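Long-range contacts in P91 (Metagenome, PDB 4ZI5), which hydrolyses phosphotriesters as a promiscuous activity of an alpha/beta hydrolase that resembles dienelactone hydrolases: residues A[40-45]-A[69-74]; A[139-144]-A[168-173]; A[178-183]-A[210-215]; A[19-24]-A[108-113]. All blocks are in the same frame, centred on the assembly; numbering follows the deposited sequence. Where two conformers were deposited one is given.

Contact 1: A[40-45]-A[69-74]; sequences GPRPGV and GFAALA
Three backbone hydrogen bonds tie P43 and V45 to A71 and L73, and the packing is tightest along this line. The N-H of A71 points almost straight at P43 O, 2.9 Å away with an angle of 172° at the hydrogen. One step on, V45 N donates to A71 O at 2.8 Å, and V45 O in turn receives L73 N. The CA-H groups of G44 and A72 also lean on these carbonyls; G44 CA comes within 3.1 Å of A71 O. The bonding is that of parallel neighbours, with the short strand axes only 16° apart. It belongs to a beta-alpha-beta crossover of the alpha/beta hydrolase sheet, in which strand 42-48 leads through helix 56-67 into strand 71-74. V45 and A72 face that helix and touch L65, whereas A71 lies on the other face against F32 and V120. F70 turns its ring toward the start of strand 42-48, where P43 CB meets the ring edge at CD1, 3.7 Å away. V45 CG2 reaches F70 CB less closely, at 4.2 Å.

Toward the start of the strands the joining is looser, and one water bridges R42 and F70. R42 has CG between its backbone N and carbonyl carbon (chi1 70°), which lays CG 3.8 Å from A71 CB, and further bends along the chain carry the guanidinium back to its own segment. There NE and NH2 grip G40 O together, side-on and somewhat out of plane. NH1 serves D35 O and also the water, which lies in the guanidinium plane, 3.0 Å away, and donates onward to F70 O.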
loop_
_atom_site.group_PDB
_atom_site.type_symbol
_atom_site.label_atom_id
_atom_site.label_comp_id
_atom_site.label_asym_id
_atom_site.label_seq_id
_atom_site.Cartn_x
_atom_site.Cartn_y
_atom_site.Cartn_z
ATOM N N GLY A 40 4.162 -22.727 22.163
ATOM C CA GLY A 40 2.726 -22.845 21.917
ATOM C C GLY A 40 2.286 -22.490 20.499
ATOM O O GLY A 40 3.108 -22.044 19.677
ATOM N N PRO A 41 0.989 -22.678 20.204
ATOM C CA PRO A 41 0.507 -22.477 18.846
ATOM C C PRO A 41 0.625 -21.018 18.435
ATOM O O PRO A 41 0.620 -20.128 19.290
ATOM C CB PRO A 41 -0.960 -22.926 18.908
ATOM C CG PRO A 41 -1.065 -23.755 20.151
ATOM C CD PRO A 41 -0.114 -23.089 21.096
ATOM N N ARG A 42 0.830 -20.785 17.147
ATOM C CA ARG A 42 1.012 -19.421 16.638
ATOM C C ARG A 42 0.521 -19.370 15.217
ATOM O O ARG A 42 0.386 -20.418 14.579
ATOM C CB ARG A 42 2.485 -19.004 16.720
ATOM C CG ARG A 42 3.389 -19.728 15.734
ATOM C CD ARG A 42 4.810 -19.916 16.236
ATOM N NE ARG A 42 4.879 -20.876 17.338
ATOM C CZ ARG A 42 5.991 -21.232 17.991
ATOM N NH1 ARG A 42 7.157 -20.710 17.669
ATOM N NH2 ARG A 42 5.910 -22.129 18.970
ATOM N N PRO A 43 0.262 -18.164 14.688
ATOM C CA PRO A 43 -0.180 -18.162 13.306
ATOM C C PRO A 43 0.836 -18.781 12.333
ATOM O O PRO A 43 2.048 -18.609 12.498
ATOM C CB PRO A 43 -0.410 -16.686 13.000
ATOM C CG PRO A 43 -0.619 -16.047 14.333
ATOM C CD PRO A 43 0.259 -16.812 15.285
ATOM N N GLY A 44 0.299 -19.488 11.336
ATOM C CA GLY A 44 1.080 -20.190 10.314
ATOM C C GLY A 44 0.999 -19.507 8.953
ATOM O O GLY A 44 -0.054 -18.969 8.578
ATOM N N VAL A 45 2.119 -19.495 8.226
ATOM C CA VAL A 45 2.176 -18.919 6.886
ATOM C C VAL A 45 2.833 -19.909 5.925
ATOM O O VAL A 45 3.957 -20.402 6.191
ATOM C CB VAL A 45 2.976 -17.593 6.846
ATOM C CG1 VAL A 45 2.918 -16.949 5.456
ATOM C CG2 VAL A 45 2.416 -16.601 7.874
ATOM N N GLY A 69 7.444 -13.956 14.624
ATOM C CA GLY A 69 6.580 -14.693 15.536
ATOM C C GLY A 69 5.644 -15.709 14.867
ATOM O O GLY A 69 4.775 -16.256 15.525
ATOM N N PHE A 70 5.819 -15.973 13.571
ATOM C CA PHE A 70 4.977 -16.926 12.857
ATOM C C PHE A 70 5.664 -18.293 12.731
ATOM O O PHE A 70 6.857 -18.439 12.964
ATOM C CB PHE A 70 4.624 -16.368 11.478
ATOM C CG PHE A 70 3.953 -15.020 11.549
ATOM C CD1 PHE A 70 2.721 -14.897 12.142
ATOM C CD2 PHE A 70 4.600 -13.889 11.112
ATOM C CE1 PHE A 70 2.100 -13.642 12.265
ATOM C CE2 PHE A 70 3.998 -12.652 11.211
ATOM C CZ PHE A 70 2.757 -12.526 11.803
ATOM N N ALA A 71 4.884 -19.284 12.382
ATOM C CA ALA A 71 5.400 -20.582 11.978
ATOM C C ALA A 71 5.242 -20.637 10.467
ATOM O O ALA A 71 4.137 -20.447 9.966
ATOM C CB ALA A 71 4.596 -21.668 12.646
ATOM N N ALA A 72 6.321 -20.868 9.730
ATOM C CA ALA A 72 6.286 -20.664 8.270
ATOM C C ALA A 72 6.801 -21.877 7.519
ATOM O O ALA A 72 7.876 -22.356 7.832
ATOM C CB ALA A 72 7.117 -19.446 7.878
ATOM N N LEU A 73 6.034 -22.354 6.548
ATOM C CA LEU A 73 6.466 -23.445 5.690
ATOM C C LEU A 73 6.787 -22.961 4.292
ATOM O O LEU A 73 5.906 -22.511 3.567
ATOM C CB LEU A 73 5.378 -24.508 5.564
ATOM C CG LEU A 73 5.766 -25.716 4.703
ATOM C CD1 LEU A 73 6.765 -26.617 5.432
ATOM C CD2 LEU A 73 4.540 -26.513 4.330
ATOM N N ALA A 74 8.052 -23.070 3.932
ATOM C CA ALA A 74 8.493 -22.858 2.552
ATOM C C ALA A 74 8.113 -24.096 1.757
ATOM O O ALA A 74 8.608 -25.200 2.039
ATOM C CB ALA A 74 9.976 -22.584 2.519
HETATM O O HOH W 1 7.852 -18.739 15.569
#

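Contact 2: A[139-144]-A[168-173]; sequences ELARTG and IQSSVL
The carbonyl oxygen of A141 is gripped from several sides where helix 132-142 runs out beside I168. The N-H of G144 returns to A141 O at 3.0 Å, one of the two bonds of a Schellman motif in which G144 takes a positive phi, 86°. A water donates to the same oxygen at 2.8 Å and accepts from Q169 N, so that one solvent molecule spans the two segments. I168 CA adds a longer CH...O contact at 3.6 Å.

Apolar packing completes the join. I168 has CG1 beside its backbone N, anti to the carbonyl carbon (chi1 -68°), and this branch lies against the helix end, 4.1 Å from A141 CB. CD1 runs on alongside CG of R142, the two side chains pointing the same way. A141 CB is also met at 3.9 Å by OG of S170, whose hydroxyl donates to S171 O from above that carbonyl's plane, off its lone pairs. Beyond its apolar stem, R142 stays extended and makes salt bridges with E194 and, through NH1, with E139 OE2, which lies in the guanidinium plane at 2.9 Å. E139 is shared in turn with R100 and R104 of helix 100-115.

The contact thus sits where the helix end meets the approach to strand 171-177: I150 of the adjacent strand 149-153 touches A141 and S170, and helix 231-248 covers S171 from L244 and L248.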
loop_
_atom_site.group_PDB
_atom_site.type_symbol
_atom_site.label_atom_id
_atom_site.label_comp_id
_atom_site.label_asym_id
_atom_site.label_seq_id
_atom_site.Cartn_x
_atom_site.Cartn_y
_atom_site.Cartn_z
ATOM N N GLU A 139 -4.851 -18.758 -6.608
ATOM C CA GLU A 139 -5.513 -20.034 -6.946
ATOM C C GLU A 139 -6.020 -20.747 -5.699
ATOM O O GLU A 139 -7.181 -21.186 -5.636
ATOM C CB GLU A 139 -4.573 -20.962 -7.750
ATOM C CG GLU A 139 -4.187 -20.431 -9.127
ATOM C CD GLU A 139 -5.400 -20.148 -9.957
ATOM O OE1 GLU A 139 -6.063 -21.130 -10.323
ATOM O OE2 GLU A 139 -5.705 -18.949 -10.244
ATOM N N LEU A 140 -5.164 -20.848 -4.692
ATOM C CA LEU A 140 -5.541 -21.512 -3.445
ATOM C C LEU A 140 -6.683 -20.800 -2.732
ATOM O O LEU A 140 -7.640 -21.460 -2.275
ATOM C CB LEU A 140 -4.338 -21.655 -2.520
ATOM C CG LEU A 140 -4.551 -22.351 -1.170
ATOM C CD1 LEU A 140 -5.044 -23.788 -1.289
ATOM C CD2 LEU A 140 -3.239 -22.296 -0.414
ATOM N N ALA A 141 -6.613 -19.471 -2.654
ATOM C CA ALA A 141 -7.719 -18.710 -2.060
ATOM C C ALA A 141 -9.030 -18.923 -2.810
ATOM O O ALA A 141 -10.084 -19.012 -2.182
ATOM C CB ALA A 141 -7.383 -17.221 -1.985
ATOM N N ARG A 142 -8.966 -19.033 -4.140
ATOM C CA ARG A 142 -10.169 -19.273 -4.952
ATOM C C ARG A 142 -10.855 -20.638 -4.735
ATOM O O ARG A 142 -12.010 -20.785 -5.117
ATOM C CB ARG A 142 -9.862 -19.108 -6.445
ATOM C CG ARG A 142 -9.674 -17.643 -6.837
ATOM C CD ARG A 142 -8.961 -17.557 -8.178
ATOM N NE ARG A 142 -9.046 -16.210 -8.745
ATOM C CZ ARG A 142 -8.278 -15.742 -9.729
ATOM N NH1 ARG A 142 -7.299 -16.491 -10.261
ATOM N NH2 ARG A 142 -8.478 -14.492 -10.157
ATOM N N THR A 143 -10.167 -21.599 -4.102
ATOM C CA THR A 143 -10.798 -22.857 -3.680
ATOM C C THR A 143 -11.693 -22.689 -2.462
ATOM O O THR A 143 -12.405 -23.628 -2.109
ATOM C CB THR A 143 -9.769 -23.970 -3.366
ATOM O OG1 THR A 143 -9.015 -23.620 -2.200
ATOM C CG2 THR A 143 -8.842 -24.223 -4.515
ATOM N N GLY A 144 -11.647 -21.536 -1.799
ATOM C CA GLY A 144 -12.357 -21.299 -0.552
ATOM C C GLY A 144 -11.582 -21.757 0.652
ATOM O O GLY A 144 -12.154 -21.898 1.716
ATOM N N ILE A 168 -13.386 -16.704 -2.322
ATOM C CA ILE A 168 -12.264 -16.248 -1.510
ATOM C C ILE A 168 -12.749 -15.846 -0.127
ATOM O O ILE A 168 -13.653 -15.012 -0.010
ATOM C CB ILE A 168 -11.530 -15.052 -2.151
ATOM C CG1 ILE A 168 -10.826 -15.524 -3.416
ATOM C CG2 ILE A 168 -10.496 -14.475 -1.189
ATOM C CD1 ILE A 168 -10.376 -14.391 -4.331
ATOM N N GLN A 169 -12.188 -16.443 0.927
ATOM C CA GLN A 169 -12.534 -16.014 2.301
ATOM C C GLN A 169 -11.407 -15.189 2.964
ATOM O O GLN A 169 -11.637 -14.606 4.009
ATOM C CB GLN A 169 -13.091 -17.144 3.195
ATOM C CG GLN A 169 -12.238 -18.340 3.516
ATOM C CD GLN A 169 -13.007 -19.387 4.339
ATOM O OE1 GLN A 169 -12.929 -19.424 5.580
ATOM N NE2 GLN A 169 -13.745 -20.247 3.648
ATOM N N SER A 170 -10.235 -15.083 2.336
ATOM C CA SER A 170 -9.123 -14.369 2.926
ATOM C C SER A 170 -9.147 -12.907 2.556
ATOM O O SER A 170 -9.691 -12.520 1.519
ATOM C CB SER A 170 -7.795 -14.933 2.407
ATOM O OG SER A 170 -7.642 -14.759 0.996
ATOM N N SER A 171 -8.514 -12.097 3.398
ATOM C CA SER A 171 -8.040 -10.779 2.980
ATOM C C SER A 171 -7.044 -10.993 1.852
ATOM O O SER A 171 -6.371 -12.047 1.780
ATOM C CB SER A 171 -7.330 -10.083 4.129
ATOM O OG SER A 171 -7.146 -8.706 3.882
ATOM N N VAL A 172 -6.944 -10.014 0.961
ATOM C CA VAL A 172 -6.012 -10.093 -0.185
ATOM C C VAL A 172 -5.208 -8.790 -0.240
ATOM O O VAL A 172 -5.779 -7.717 -0.307
ATOM C CB VAL A 172 -6.751 -10.327 -1.524
ATOM C CG1 VAL A 172 -5.766 -10.391 -2.660
ATOM C CG2 VAL A 172 -7.549 -11.624 -1.502
ATOM N N LEU A 173 -3.876 -8.919 -0.238
ATOM C CA LEU A 173 -2.974 -7.813 -0.557
ATOM C C LEU A 173 -2.095 -8.223 -1.747
ATOM O O LEU A 173 -1.367 -9.226 -1.690
ATOM C CB LEU A 173 -2.106 -7.463 0.660
ATOM C CG LEU A 173 -0.910 -6.516 0.432
ATOM C CD1 LEU A 173 -1.318 -5.146 -0.061
ATOM C CD2 LEU A 173 -0.094 -6.356 1.697
HETATM O O HOH W 2 -10.147 -18.331 0.549
#

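Contact 3: A[178-183]-A[210-215]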
loop_
_atom_site.group_PDB
_atom_site.type_symbol
_atom_site.label_atom_id
_atom_site.label_comp_id
_atom_site.label_asym_id
_atom_site.label_seq_id
_atom_site.Cartn_x
_atom_site.Cartn_y
_atom_site.Cartn_z
ATOM N N ALA A 178 4.967 -1.688 -10.593
ATOM C CA ALA A 178 4.156 -0.868 -11.492
ATOM C C ALA A 178 4.627 -0.898 -12.933
ATOM O O ALA A 178 3.840 -0.594 -13.822
ATOM C CB ALA A 178 4.106 0.558 -11.024
ATOM N N ASP A 179 5.901 -1.228 -13.149
ATOM C CA ASP A 179 6.463 -1.314 -14.506
ATOM C C ASP A 179 6.709 -2.751 -14.970
ATOM O O ASP A 179 7.379 -2.963 -15.972
ATOM C CB ASP A 179 7.773 -0.531 -14.554
ATOM C CG ASP A 179 7.584 0.953 -14.218
ATOM O OD1 ASP A 179 6.480 1.488 -14.331
ATOM O OD2 ASP A 179 8.564 1.581 -13.859
ATOM N N ASP A 180 6.162 -3.735 -14.257
ATOM C CA ASP A 180 6.380 -5.145 -14.550
ATOM C C ASP A 180 5.779 -5.468 -15.937
ATOM O O ASP A 180 4.570 -5.386 -16.115
ATOM C CB ASP A 180 5.714 -5.994 -13.434
ATOM C CG ASP A 180 5.895 -7.486 -13.600
ATOM O OD1 ASP A 180 6.349 -7.953 -14.664
ATOM O OD2 ASP A 180 5.555 -8.226 -12.636
ATOM N N PRO A 181 6.630 -5.844 -16.912
ATOM C CA PRO A 181 6.126 -6.089 -18.264
ATOM C C PRO A 181 5.486 -7.463 -18.446
ATOM O O PRO A 181 4.948 -7.730 -19.510
ATOM C CB PRO A 181 7.389 -6.017 -19.118
ATOM C CG PRO A 181 8.469 -6.566 -18.220
ATOM C CD PRO A 181 8.081 -6.110 -16.812
ATOM N N LEU A 182 5.583 -8.334 -17.447
ATOM C CA LEU A 182 5.078 -9.689 -17.568
ATOM C C LEU A 182 3.621 -9.812 -17.110
ATOM O O LEU A 182 3.025 -10.851 -17.283
ATOM C CB LEU A 182 5.965 -10.642 -16.762
ATOM C CG LEU A 182 7.447 -10.622 -17.152
ATOM C CD1 LEU A 182 8.210 -11.648 -16.322
ATOM C CD2 LEU A 182 7.640 -10.897 -18.641
ATOM N N VAL A 183 3.048 -8.747 -16.551
ATOM C CA VAL A 183 1.662 -8.750 -16.082
ATOM C C VAL A 183 0.909 -7.638 -16.794
ATOM O O VAL A 183 1.271 -6.476 -16.670
ATOM C CB VAL A 183 1.609 -8.494 -14.579
ATOM C CG1 VAL A 183 0.169 -8.522 -14.075
ATOM C CG2 VAL A 183 2.448 -9.507 -13.838
ATOM N N ALA A 210 9.426 -0.481 -10.095
ATOM C CA ALA A 210 9.676 -1.878 -9.856
ATOM C C ALA A 210 9.113 -2.723 -11.013
ATOM O O ALA A 210 8.025 -2.486 -11.535
ATOM C CB ALA A 210 9.051 -2.294 -8.517
ATOM N N VAL A 211 9.846 -3.765 -11.353
ATOM C CA VAL A 211 9.456 -4.700 -12.398
ATOM C C VAL A 211 9.243 -6.071 -11.731
ATOM O O VAL A 211 8.940 -6.142 -10.533
ATOM C CB VAL A 211 10.498 -4.716 -13.555
ATOM C CG1 VAL A 211 10.550 -3.357 -14.220
ATOM C CG2 VAL A 211 11.879 -5.141 -13.056
ATOM N N HIS A 212 9.335 -7.161 -12.497
ATOM C CA HIS A 212 9.099 -8.479 -11.935
ATOM C C HIS A 212 10.256 -8.873 -11.019
ATOM O O HIS A 212 11.406 -8.389 -11.182
ATOM C CB HIS A 212 8.913 -9.516 -13.057
ATOM C CG HIS A 212 8.076 -10.689 -12.675
ATOM N ND1 HIS A 212 6.702 -10.631 -12.607
ATOM C CD2 HIS A 212 8.410 -11.973 -12.386
ATOM C CE1 HIS A 212 6.223 -11.824 -12.298
ATOM N NE2 HIS A 212 7.240 -12.649 -12.145
ATOM N N SER A 213 9.961 -9.784 -10.097
ATOM C CA SER A 213 10.956 -10.319 -9.160
ATOM C C SER A 213 11.666 -9.238 -8.346
ATOM O O SER A 213 12.830 -9.395 -7.948
ATOM C CB SER A 213 11.986 -11.197 -9.901
ATOM O OG SER A 213 11.350 -12.315 -10.493
ATOM N N PHE A 214 10.939 -8.154 -8.041
ATOM C CA PHE A 214 11.540 -7.033 -7.332
ATOM C C PHE A 214 12.043 -7.388 -5.916
ATOM O O PHE A 214 12.828 -6.637 -5.356
ATOM C CB PHE A 214 10.613 -5.810 -7.297
ATOM C CG PHE A 214 9.302 -6.023 -6.577
ATOM C CD1 PHE A 214 9.231 -6.015 -5.185
ATOM C CD2 PHE A 214 8.107 -6.149 -7.304
ATOM C CE1 PHE A 214 8.012 -6.185 -4.531
ATOM C CE2 PHE A 214 6.884 -6.299 -6.664
ATOM C CZ PHE A 214 6.832 -6.328 -5.267
ATOM N N THR A 215 11.581 -8.501 -5.343
ATOM C CA THR A 215 11.986 -8.891 -3.997
ATOM C C THR A 215 13.282 -9.677 -3.944
ATOM O O THR A 215 13.777 -9.916 -2.867
ATOM C CB THR A 215 10.937 -9.786 -3.297
ATOM O OG1 THR A 215 10.799 -11.005 -4.029
ATOM C CG2 THR A 215 9.600 -9.105 -3.176
#
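D180 and V211 bring their CA atoms to within 3.8 Å, an unusually close backbone approach for two loops, neither of them helix or strand. Just before it, D179 N donates to A210 O at 2.9 Å, and V211 CG1 rests on D179 O. The side chain of D179 turns to R196 of the second subunit in a salt bridge.

Beyond this close approach, D180 holds CG anti to its backbone N (chi1 -179°), which extends the carboxylate toward H212. OD2 takes the ring's ND1-H at 2.7 Å on its syn side, 21° out of the carboxylate plane. The oxygen lies close to the ring plane, although carboxylate and ring planes are 65° apart. OD1 accepts from L182 N, which donates at 2.9 Å from above the carboxylate plane, an Asx turn that helps to fix the rotation of the group. L182 then lays CD1 over one face of the imidazole, 4.0 Å from the centroid, as a CH-pi contact. H154 meets the same ring edge-to-face.

H212 also touches C131 in a GxCxG sequence that fits a nucleophile elbow. The arrangement is consistent with the Cys-His-Asp catalytic triad of the dienelactone hydrolase family.

Contact 4: A[19-24]-A[108-113]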
loop_
_atom_site.group_PDB
_atom_site.type_symbol
_atom_site.label_atom_id
_atom_site.label_comp_id
_atom_site.label_asym_id
_atom_site.label_seq_id
_atom_site.Cartn_x
_atom_site.Cartn_y
_atom_site.Cartn_z
ATOM N N VAL A 19 10.004 -30.977 6.148
ATOM C CA VAL A 19 8.687 -31.588 6.288
ATOM C C VAL A 19 8.352 -32.327 4.998
ATOM O O VAL A 19 8.196 -31.706 3.956
ATOM C CB VAL A 19 7.595 -30.526 6.590
ATOM C CG1 VAL A 19 6.203 -31.137 6.639
ATOM C CG2 VAL A 19 7.905 -29.830 7.920
ATOM N N ASP A 20 8.208 -33.652 5.109
ATOM C CA ASP A 20 7.760 -34.511 4.017
ATOM C C ASP A 20 6.244 -34.491 3.930
ATOM O O ASP A 20 5.569 -34.622 4.935
ATOM C CB ASP A 20 8.212 -35.963 4.266
ATOM C CG ASP A 20 9.707 -36.115 4.216
ATOM O OD1 ASP A 20 10.305 -35.749 3.184
ATOM O OD2 ASP A 20 10.295 -36.595 5.213
ATOM N N TYR A 21 5.706 -34.290 2.736
ATOM C CA TYR A 21 4.276 -34.415 2.516
ATOM C C TYR A 21 4.028 -34.873 1.090
ATOM O O TYR A 21 4.951 -34.889 0.280
ATOM C CB TYR A 21 3.548 -33.093 2.861
ATOM C CG TYR A 21 3.920 -31.856 2.037
ATOM C CD1 TYR A 21 5.043 -31.105 2.320
ATOM C CD2 TYR A 21 3.104 -31.432 0.994
ATOM C CE1 TYR A 21 5.368 -29.971 1.571
ATOM C CE2 TYR A 21 3.415 -30.319 0.249
ATOM C CZ TYR A 21 4.543 -29.579 0.537
ATOM O OH TYR A 21 4.813 -28.445 -0.189
ATOM N N THR A 22 2.791 -35.264 0.782
ATOM C CA THR A 22 2.466 -35.807 -0.535
ATOM C C THR A 22 1.254 -35.116 -1.158
ATOM O O THR A 22 0.382 -34.599 -0.467
ATOM C CB THR A 22 2.146 -37.301 -0.445
ATOM O OG1 THR A 22 1.048 -37.457 0.455
ATOM C CG2 THR A 22 3.306 -38.104 0.073
ATOM N N ASP A 23 1.233 -35.102 -2.475
ATOM C CA ASP A 23 0.059 -34.749 -3.240
ATOM C C ASP A 23 -0.117 -35.896 -4.231
ATOM O O ASP A 23 0.589 -35.959 -5.224
ATOM C CB ASP A 23 0.235 -33.431 -3.970
ATOM C CG ASP A 23 -0.903 -33.142 -4.940
ATOM O OD1 ASP A 23 -2.008 -33.704 -4.745
ATOM O OD2 ASP A 23 -0.697 -32.342 -5.888
ATOM N N GLY A 24 -1.017 -36.824 -3.919
ATOM C CA GLY A 24 -1.159 -38.052 -4.730
ATOM C C GLY A 24 0.160 -38.814 -4.778
ATOM O O GLY A 24 0.736 -39.120 -3.738
ATOM N N GLN A 108 -2.855 -26.787 -1.912
ATOM C CA GLN A 108 -3.548 -27.284 -0.725
ATOM C C GLN A 108 -2.701 -28.280 0.098
ATOM O O GLN A 108 -2.744 -28.264 1.342
ATOM C CB GLN A 108 -4.880 -27.905 -1.106
ATOM C CG GLN A 108 -5.720 -28.369 0.083
ATOM C CD GLN A 108 -6.191 -27.242 0.959
ATOM O OE1 GLN A 108 -6.754 -26.256 0.469
ATOM N NE2 GLN A 108 -5.986 -27.371 2.270
ATOM N N ALA A 109 -1.917 -29.119 -0.589
ATOM C CA ALA A 109 -1.046 -30.079 0.101
ATOM C C ALA A 109 -0.031 -29.345 0.984
ATOM O O ALA A 109 0.200 -29.766 2.120
ATOM C CB ALA A 109 -0.342 -31.018 -0.874
ATOM N N ALA A 110 0.494 -28.207 0.500
ATOM C CA ALA A 110 1.421 -27.381 1.309
ATOM C C ALA A 110 0.692 -26.789 2.517
ATOM O O ALA A 110 1.218 -26.810 3.629
ATOM C CB ALA A 110 2.058 -26.283 0.458
ATOM N N LEU A 111 -0.521 -26.280 2.301
ATOM C CA LEU A 111 -1.315 -25.753 3.403
ATOM C C LEU A 111 -1.634 -26.829 4.453
ATOM O O LEU A 111 -1.490 -26.583 5.657
ATOM C CB LEU A 111 -2.603 -25.107 2.897
ATOM C CG LEU A 111 -3.520 -24.497 3.946
ATOM C CD1 LEU A 111 -2.802 -23.501 4.842
ATOM C CD2 LEU A 111 -4.702 -23.864 3.230
ATOM N N ASP A 112 -1.992 -28.030 3.997
ATOM C CA ASP A 112 -2.170 -29.169 4.919
ATOM C C ASP A 112 -0.876 -29.528 5.687
ATOM O O ASP A 112 -0.933 -29.808 6.873
ATOM C CB ASP A 112 -2.712 -30.393 4.169
ATOM C CG ASP A 112 -4.135 -30.188 3.661
ATOM O OD1 ASP A 112 -4.851 -29.295 4.143
ATOM O OD2 ASP A 112 -4.571 -30.937 2.791
ATOM N N ALA A 113 0.270 -29.495 5.022
ATOM C CA ALA A 113 1.536 -29.758 5.689
ATOM C C ALA A 113 1.875 -28.697 6.760
ATOM O O ALA A 113 2.360 -29.015 7.833
ATOM C CB ALA A 113 2.656 -29.832 4.670
#
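V19, midway along strand 15-23, rests CG1 4.3 Å from A113 CB. Strands 15-23 and 26-34 form an antiparallel hairpin at one edge of the alpha/beta hydrolase sheet, and helix 100-115 packs on it and on strand 42-48, its local axis 8.2 Å from that of strand 19-23 and running at 145° to it.

Two residues on, Y21 carries most of the joining. Its CG stands between the backbone N and the carbonyl carbon (chi1 62°), the crowded position, which places the ring against the helix. A113 CB sits over one face, 3.8 Å from the centroid and shifted toward the rim, a CH-pi contact. CD2 lies 3.5 Å from A109 O, while the phenol end passes over A110, with OH 3.6 Å from its CB. The hydroxyl is hydrogen-bonded to D76 N, so the polar tip is satisfied just beyond the alanines. These three small residues let the aromatic ring come down close to the helix backbone.

T22 contributes its backbone, with O set 3.7 Å from A109 CB. D23 closes the row: its carboxylate reaches R106, about one helical turn before A109, in a salt bridge, while its CB meets A109 CB at 4.0 Å.

Contacts 1, 2 and 4 all reach the same sheet: contact 1 lies within it, while contacts 2 and 4 join helices to its strands or to the approach to one. Contact 1 is nested within the chain loop closed by contact 4; contacts 2 and 3 follow in series. Contacts 1 and 4, with centres about 16 Å apart, touch: L73 of strand 71-74 packs on V19, A110 and A113. Contact 4 also meets contact 2, about 18 Å away between centres, where L140 of helix 132-142 packs on Q108 and L111 of helix 100-115. Contact 3 lies apart, its centre about 28 Å from contact 1 and 30 Å from contact 4, across the chain's centre, placing the probable catalytic loops far from the N-terminal edge.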